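Local coordinates for protein cysteine hydrolase (Vibrio cholerae, PDB 6V98) that is a type VI secretion system effector that probably acts as a cysteine hydrolase when delivered into competing bacterial cells, at residues N83-I86 against I91-S94; V99-S104 against K195-T200. All coordinates share one frame; numbering follows the deposited sequence.

Contact 1 (N83-I86 against I91-S94); sequences NVTI and ITES
I91 meets both V84 and I86 because its first torsion (chi1 -52°) points its two branches at different partners. CG1 stands beside the backbone N and reaches the end of I86, while CG2, anti to that nitrogen, meets V84. On the other strand I86 bends at its second torsion (chi2 -65°), which folds CD1 back so that this methyl lies 3.7 Å from I91 CG1. I91 CG2 in turn packs over the branch point of V84, 3.8 Å from V84 CB and 4.1 Å from each of V84 CG1 and CG2. The cluster continues past the two segments: F6 touches both isoleucines, and I50 touches V84 and I91.

The backbones are joined next to this apolar patch. T92 N donates to T85 O over 3.1 Å, a nearly straight bond (165° at the hydrogen), and the same carbonyl oxygen receives a CA-H contact from I91 CA at 3.5 Å. The methyl of T92 also lies against that oxygen, with T92 CG2 3.5 Å from T85 O. The hydroxyl of T92 is engaged with S95 OG, which is also hydrogen-bonded to T85 N, so one serine hydroxyl links the loop to the first turn of the helix.

I86 and I91 form an antiparallel, non-hydrogen-bonded pair with CA atoms 4.7 Å apart, and T92 occupies the N-cap of helix 93-107. The arrangement is that of a short surface beta hairpin, strands 86-87 and 90-91, whose second strand runs directly into a helix.

Contact 2 (V99-S104 against K195-T200); sequences VLKEVS and KTNKLT
L100 and K101 of helix 93-107 pack against the final beta hairpin of the main antiparallel sheet, formed by strands 188-193 and 198-202. The entry to its second strand carries a G1 beta bulge, in which N197 and K198 both face D193; N197 adopts the left-handed backbone conformation (phi 53°, psi 50°) usual for the first bulge position.

The apolar part is a leucine pair. L199 extends from the edge strand with CG anti to its backbone N (chi1 176°), and its CD1 meets L100 CD1 at 3.7 Å, the two side chains crossing at about a right angle. L96 and L97 of the same helix also touch L199, while Y192 and I48 also touch L100.

The second meeting is aliphatic chain against amide. The methylenes of K101 pass across the end of N197, with K101 CD 3.8 Å from N197 OD1. That oxygen is hydrogen-bonded to Y192 OH, and Y192 also touches K101, so tyrosine, lysine and asparagine pack together.

No hydrogen bond spans the two segments. The K198 side chain runs forward along its own strand: K198 NZ donates to T200 OG1 and, from above the carbonyl plane, to L199 O at 2.9 Å.

Overall arrangement
Helix 93-107 serves both contacts, whose centres lie 13 Å apart on the same side of the chain's centre. Contact 1 comes first along the chain and closes at the N-terminus of this helix; contact 2 uses its middle turns and reaches 91 residues ahead to edge strand 198-202 of the seven-stranded sheet. They touch directly: V84 CG1 packs on V99 CG2 at 3.8 Å, and L199 CD1 lies 4.0 Å from E93 O. One helix is thus joined to a small hairpin at its start and to the calcium-bearing C-terminal region along its flank, in a fold consistent with the papain-like cysteine peptidase clan.

Contact 1 (N83-I86 against I91-S94)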
ATOM      1  N   ASN A  83      13.734  -1.072   7.096  1.00 29.43           N
ATOM      2  CA  ASN A  83      12.921  -1.715   8.114  1.00 28.31           C
ATOM      3  C   ASN A  83      12.594  -0.723   9.222  1.00 28.85           C
ATOM      4  O   ASN A  83      13.312   0.257   9.446  1.00 31.18           O
ATOM      5  CB  ASN A  83      13.642  -2.924   8.699  1.00 25.29           C
ATOM      6  CG  ASN A  83      13.842  -4.014   7.672  1.00 34.12           C
ATOM      7  OD1 ASN A  83      13.038  -4.163   6.760  1.00 31.60           O
ATOM      8  ND2 ASN A  83      14.918  -4.773   7.812  1.00 41.58           N
ATOM      9  N   VAL A  84      11.504  -0.988   9.926  1.00 30.17           N
ATOM     10  CA  VAL A  84      11.116  -0.178  11.064  1.00 32.11           C
ATOM     11  C   VAL A  84      11.638  -0.826  12.341  1.00 31.80           C
ATOM     12  O   VAL A  84      12.072  -1.975  12.353  1.00 31.03           O
ATOM     13  CB  VAL A  84       9.584   0.031  11.132  1.00 33.57           C
ATOM     14  CG1 VAL A  84       9.088   0.724   9.871  1.00 33.12           C
ATOM     15  CG2 VAL A  84       8.857  -1.303  11.341  1.00 29.40           C
ATOM     16  N   THR A  85      11.588  -0.078  13.435  1.00 28.78           N
ATOM     17  CA  THR A  85      11.930  -0.579  14.758  1.00 30.93           C
ATOM     18  C   THR A  85      10.652  -0.777  15.554  1.00 27.99           C
ATOM     19  O   THR A  85       9.821   0.132  15.634  1.00 33.31           O
ATOM     20  CB  THR A  85      12.854   0.387  15.492  1.00 32.95           C
ATOM     21  OG1 THR A  85      14.018   0.618  14.687  1.00 36.82           O
ATOM     22  CG2 THR A  85      13.261  -0.199  16.842  1.00 34.00           C
ATOM     23  N   ILE A  86      10.488  -1.966  16.116  1.00 30.21           N
ATOM     24  CA  ILE A  86       9.366  -2.266  16.986  1.00 33.36           C
ATOM     25  C   ILE A  86       9.863  -2.186  18.419  1.00 39.96           C
ATOM     26  O   ILE A  86      10.890  -2.784  18.761  1.00 40.68           O
ATOM     27  CB  ILE A  86       8.771  -3.654  16.697  1.00 31.02           C
ATOM     28  CG1 ILE A  86       8.513  -3.866  15.203  1.00 37.98           C
ATOM     29  CG2 ILE A  86       7.485  -3.829  17.496  1.00 33.79           C
ATOM     30  CD1 ILE A  86       7.466  -2.960  14.622  1.00 37.94           C
ATOM     31  N   ILE A  91       5.468   0.533  16.506  1.00 29.24           N
ATOM     32  CA  ILE A  91       6.464   1.092  15.594  1.00 27.55           C
ATOM     33  C   ILE A  91       6.886   2.449  16.124  1.00 29.38           C
ATOM     34  O   ILE A  91       6.037   3.287  16.449  1.00 33.41           O
ATOM     35  CB  ILE A  91       5.912   1.233  14.171  1.00 30.33           C
ATOM     36  CG1 ILE A  91       5.311  -0.081  13.668  1.00 30.24           C
ATOM     37  CG2 ILE A  91       7.022   1.766  13.263  1.00 30.40           C
ATOM     38  CD1 ILE A  91       4.446   0.108  12.425  1.00 27.69           C
ATOM     39  N   THR A  92       8.194   2.677  16.217  1.00 33.68           N
ATOM     40  CA  THR A  92       8.660   3.987  16.650  1.00 36.54           C
ATOM     41  C   THR A  92       8.341   5.017  15.576  1.00 33.25           C
ATOM     42  O   THR A  92       8.386   4.718  14.378  1.00 33.78           O
ATOM     43  CB  THR A  92      10.162   3.969  16.951  1.00 37.90           C
ATOM     44  OG1 THR A  92      10.914   3.899  15.726  1.00 37.76           O
ATOM     45  CG2 THR A  92      10.501   2.774  17.840  1.00 33.62           C
ATOM     46  N   GLU A  93       7.989   6.232  16.013  1.00 33.00           N
ATOM     47  CA  GLU A  93       7.617   7.278  15.062  1.00 32.09           C
ATOM     48  C   GLU A  93       8.753   7.562  14.088  1.00 33.77           C
ATOM     49  O   GLU A  93       8.526   7.677  12.877  1.00 32.47           O
ATOM     50  CB  GLU A  93       7.210   8.564  15.798  1.00 37.03           C
ATOM     51  CG  GLU A  93       7.030   9.772  14.861  1.00 46.98           C
ATOM     52  CD  GLU A  93       6.547  11.037  15.566  1.00 54.34           C
ATOM     53  OE1 GLU A  93       5.327  11.177  15.801  1.00 59.50           O
ATOM     54  OE2 GLU A  93       7.392  11.899  15.877  1.00 62.11           O
ATOM     55  N   SER A  94       9.990   7.648  14.593  1.00 32.53           N
ATOM     56  CA  SER A  94      11.118   8.003  13.732  1.00 30.61           C
ATOM     57  C   SER A  94      11.349   6.960  12.645  1.00 32.28           C
ATOM     58  O   SER A  94      11.605   7.311  11.486  1.00 31.15           O
ATOM     59  CB  SER A  94      12.386   8.188  14.572  1.00 41.69           C
ATOM     60  OG  SER A  94      12.540   7.128  15.493  1.00 44.64           O
TER

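Contact 2 (V99-S104 against K195-T200)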
ATOM      1  N   VAL A  99      10.543   5.391   6.572  1.00 29.76           N
ATOM      2  CA  VAL A  99       9.910   4.608   5.518  1.00 25.77           C
ATOM      3  C   VAL A  99       8.922   5.457   4.735  1.00 23.86           C
ATOM      4  O   VAL A  99       8.819   5.335   3.511  1.00 25.80           O
ATOM      5  CB  VAL A  99       9.217   3.371   6.122  1.00 25.42           C
ATOM      6  CG1 VAL A  99       8.336   2.665   5.070  1.00 24.76           C
ATOM      7  CG2 VAL A  99      10.255   2.416   6.687  1.00 28.31           C
ATOM      8  N   LEU A 100       8.148   6.297   5.428  1.00 25.33           N
ATOM      9  CA  LEU A 100       7.142   7.087   4.731  1.00 21.44           C
ATOM     10  C   LEU A 100       7.807   8.065   3.773  1.00 24.47           C
ATOM     11  O   LEU A 100       7.370   8.225   2.629  1.00 25.76           O
ATOM     12  CB  LEU A 100       6.252   7.812   5.736  1.00 22.14           C
ATOM     13  CG  LEU A 100       5.331   6.886   6.558  1.00 22.59           C
ATOM     14  CD1 LEU A 100       4.534   7.678   7.592  1.00 21.58           C
ATOM     15  CD2 LEU A 100       4.391   6.071   5.638  1.00 22.68           C
ATOM     16  N   LYS A 101       8.881   8.716   4.222  1.00 25.76           N
ATOM     17  CA  LYS A 101       9.630   9.590   3.327  1.00 24.76           C
ATOM     18  C   LYS A 101      10.159   8.824   2.115  1.00 25.83           C
ATOM     19  O   LYS A 101      10.110   9.326   0.984  1.00 29.42           O
ATOM     20  CB  LYS A 101      10.779  10.240   4.086  1.00 33.27           C
ATOM     21  CG  LYS A 101      11.359  11.429   3.373  1.00 31.24           C
ATOM     22  CD  LYS A 101      12.358  12.154   4.254  1.00 33.52           C
ATOM     23  CE  LYS A 101      12.297  13.646   3.980  1.00 51.98           C
ATOM     24  NZ  LYS A 101      13.023  13.999   2.739  1.00 58.92           N
ATOM     25  N   GLU A 102      10.703   7.625   2.334  1.00 24.14           N
ATOM     26  CA  GLU A 102      11.194   6.818   1.220  1.00 22.61           C
ATOM     27  C   GLU A 102      10.082   6.549   0.218  1.00 25.75           C
ATOM     28  O   GLU A 102      10.253   6.741  -0.992  1.00 25.03           O
ATOM     29  CB  GLU A 102      11.781   5.501   1.740  1.00 24.80           C
ATOM     30  CG  GLU A 102      13.119   5.665   2.492  1.00 32.00           C
ATOM     31  CD  GLU A 102      13.568   4.379   3.174  1.00 31.91           C
ATOM     32  OE1 GLU A 102      12.711   3.509   3.396  1.00 27.31           O
ATOM     33  OE2 GLU A 102      14.766   4.236   3.493  1.00 31.12           O
ATOM     34  N   VAL A 103       8.921   6.118   0.718  1.00 24.37           N
ATOM     35  CA  VAL A 103       7.820   5.722  -0.157  1.00 23.85           C
ATOM     36  C   VAL A 103       7.276   6.928  -0.910  1.00 24.30           C
ATOM     37  O   VAL A 103       6.977   6.850  -2.113  1.00 24.42           O
ATOM     38  CB  VAL A 103       6.743   5.013   0.686  1.00 32.27           C
ATOM     39  CG1 VAL A 103       5.447   4.899  -0.071  1.00 34.36           C
ATOM     40  CG2 VAL A 103       7.252   3.635   1.110  1.00 25.34           C
ATOM     41  N   SER A 104       7.171   8.070  -0.227  1.00 24.26           N
ATOM     42  CA  SER A 104       6.675   9.273  -0.883  1.00 26.56           C
ATOM     43  C   SER A 104       7.589   9.699  -2.030  1.00 32.39           C
ATOM     44  O   SER A 104       7.111  10.066  -3.112  1.00 25.20           O
ATOM     45  CB  SER A 104       6.533  10.404   0.137  1.00 25.06           C
ATOM     46  OG  SER A 104       6.114  11.579  -0.522  1.00 29.51           O
ATOM     47  N   LYS A 195       6.607  17.423   2.904  1.00 32.90           N
ATOM     48  CA  LYS A 195       7.329  18.688   2.991  1.00 43.03           C
ATOM     49  C   LYS A 195       7.750  18.987   4.422  1.00 38.48           C
ATOM     50  O   LYS A 195       8.874  19.434   4.667  1.00 42.02           O
ATOM     51  CB  LYS A 195       6.469  19.825   2.430  1.00 54.87           C
ATOM     52  CG  LYS A 195       6.613  20.033   0.933  1.00 64.78           C
ATOM     53  CD  LYS A 195       7.862  19.353   0.422  1.00 71.14           C
ATOM     54  CE  LYS A 195       8.053  19.586  -1.057  1.00 75.90           C
ATOM     55  NZ  LYS A 195       9.362  19.015  -1.461  1.00 74.63           N
ATOM     56  N   THR A 196       6.865  18.762   5.384  1.00 34.73           N
ATOM     57  CA  THR A 196       7.232  18.981   6.778  1.00 40.12           C
ATOM     58  C   THR A 196       7.820  17.739   7.441  1.00 41.50           C
ATOM     59  O   THR A 196       8.375  17.849   8.540  1.00 39.23           O
ATOM     60  CB  THR A 196       6.021  19.465   7.581  1.00 42.46           C
ATOM     61  OG1 THR A 196       4.998  18.467   7.541  1.00 36.39           O
ATOM     62  CG2 THR A 196       5.479  20.756   6.984  1.00 46.14           C
ATOM     63  N   ASN A 197       7.727  16.581   6.788  1.00 31.64           N
ATOM     64  CA  ASN A 197       8.190  15.295   7.321  1.00 37.77           C
ATOM     65  C   ASN A 197       7.591  15.034   8.694  1.00 38.62           C
ATOM     66  O   ASN A 197       8.286  14.698   9.655  1.00 39.30           O
ATOM     67  CB  ASN A 197       9.717  15.206   7.350  1.00 41.46           C
ATOM     68  CG  ASN A 197      10.225  13.763   7.459  1.00 42.79           C
ATOM     69  OD1 ASN A 197       9.655  12.831   6.875  1.00 43.13           O
ATOM     70  ND2 ASN A 197      11.304  13.579   8.206  1.00 46.67           N
ATOM     71  N   LYS A 198       6.275  15.191   8.777  1.00 36.80           N
ATOM     72  CA  LYS A 198       5.542  14.977  10.014  1.00 37.74           C
ATOM     73  C   LYS A 198       4.502  13.887   9.813  1.00 31.49           C
ATOM     74  O   LYS A 198       3.809  13.854   8.794  1.00 28.39           O
ATOM     75  CB  LYS A 198       4.844  16.249  10.489  1.00 47.19           C
ATOM     76  CG  LYS A 198       4.398  16.191  11.954  1.00 61.65           C
ATOM     77  CD  LYS A 198       2.934  16.589  12.137  1.00 67.08           C
ATOM     78  CE  LYS A 198       2.531  16.613  13.612  1.00 71.73           C
ATOM     79  NZ  LYS A 198       2.396  15.262  14.221  1.00 68.51           N
ATOM     80  N   LEU A 199       4.378  13.032  10.818  1.00 31.44           N
ATOM     81  CA  LEU A 199       3.440  11.926  10.840  1.00 28.14           C
ATOM     82  C   LEU A 199       2.431  12.170  11.951  1.00 29.30           C
ATOM     83  O   LEU A 199       2.789  12.624  13.042  1.00 30.30           O
ATOM     84  CB  LEU A 199       4.211  10.628  11.078  1.00 30.60           C
ATOM     85  CG  LEU A 199       3.726   9.206  11.262  1.00 44.65           C
ATOM     86  CD1 LEU A 199       4.971   8.340  11.205  1.00 38.59           C
ATOM     87  CD2 LEU A 199       3.039   9.032  12.592  1.00 47.46           C
ATOM     88  N   THR A 200       1.170  11.866  11.676  1.00 29.05           N
ATOM     89  CA  THR A 200       0.112  11.936  12.669  1.00 26.94           C
ATOM     90  C   THR A 200      -0.695  10.655  12.563  1.00 31.65           C
ATOM     91  O   THR A 200      -1.167  10.310  11.477  1.00 29.73           O
ATOM     92  CB  THR A 200      -0.784  13.157  12.443  1.00 37.50           C
ATOM     93  OG1 THR A 200       0.017  14.347  12.422  1.00 40.05           O
ATOM     94  CG2 THR A 200      -1.800  13.281  13.555  1.00 42.42           C
TER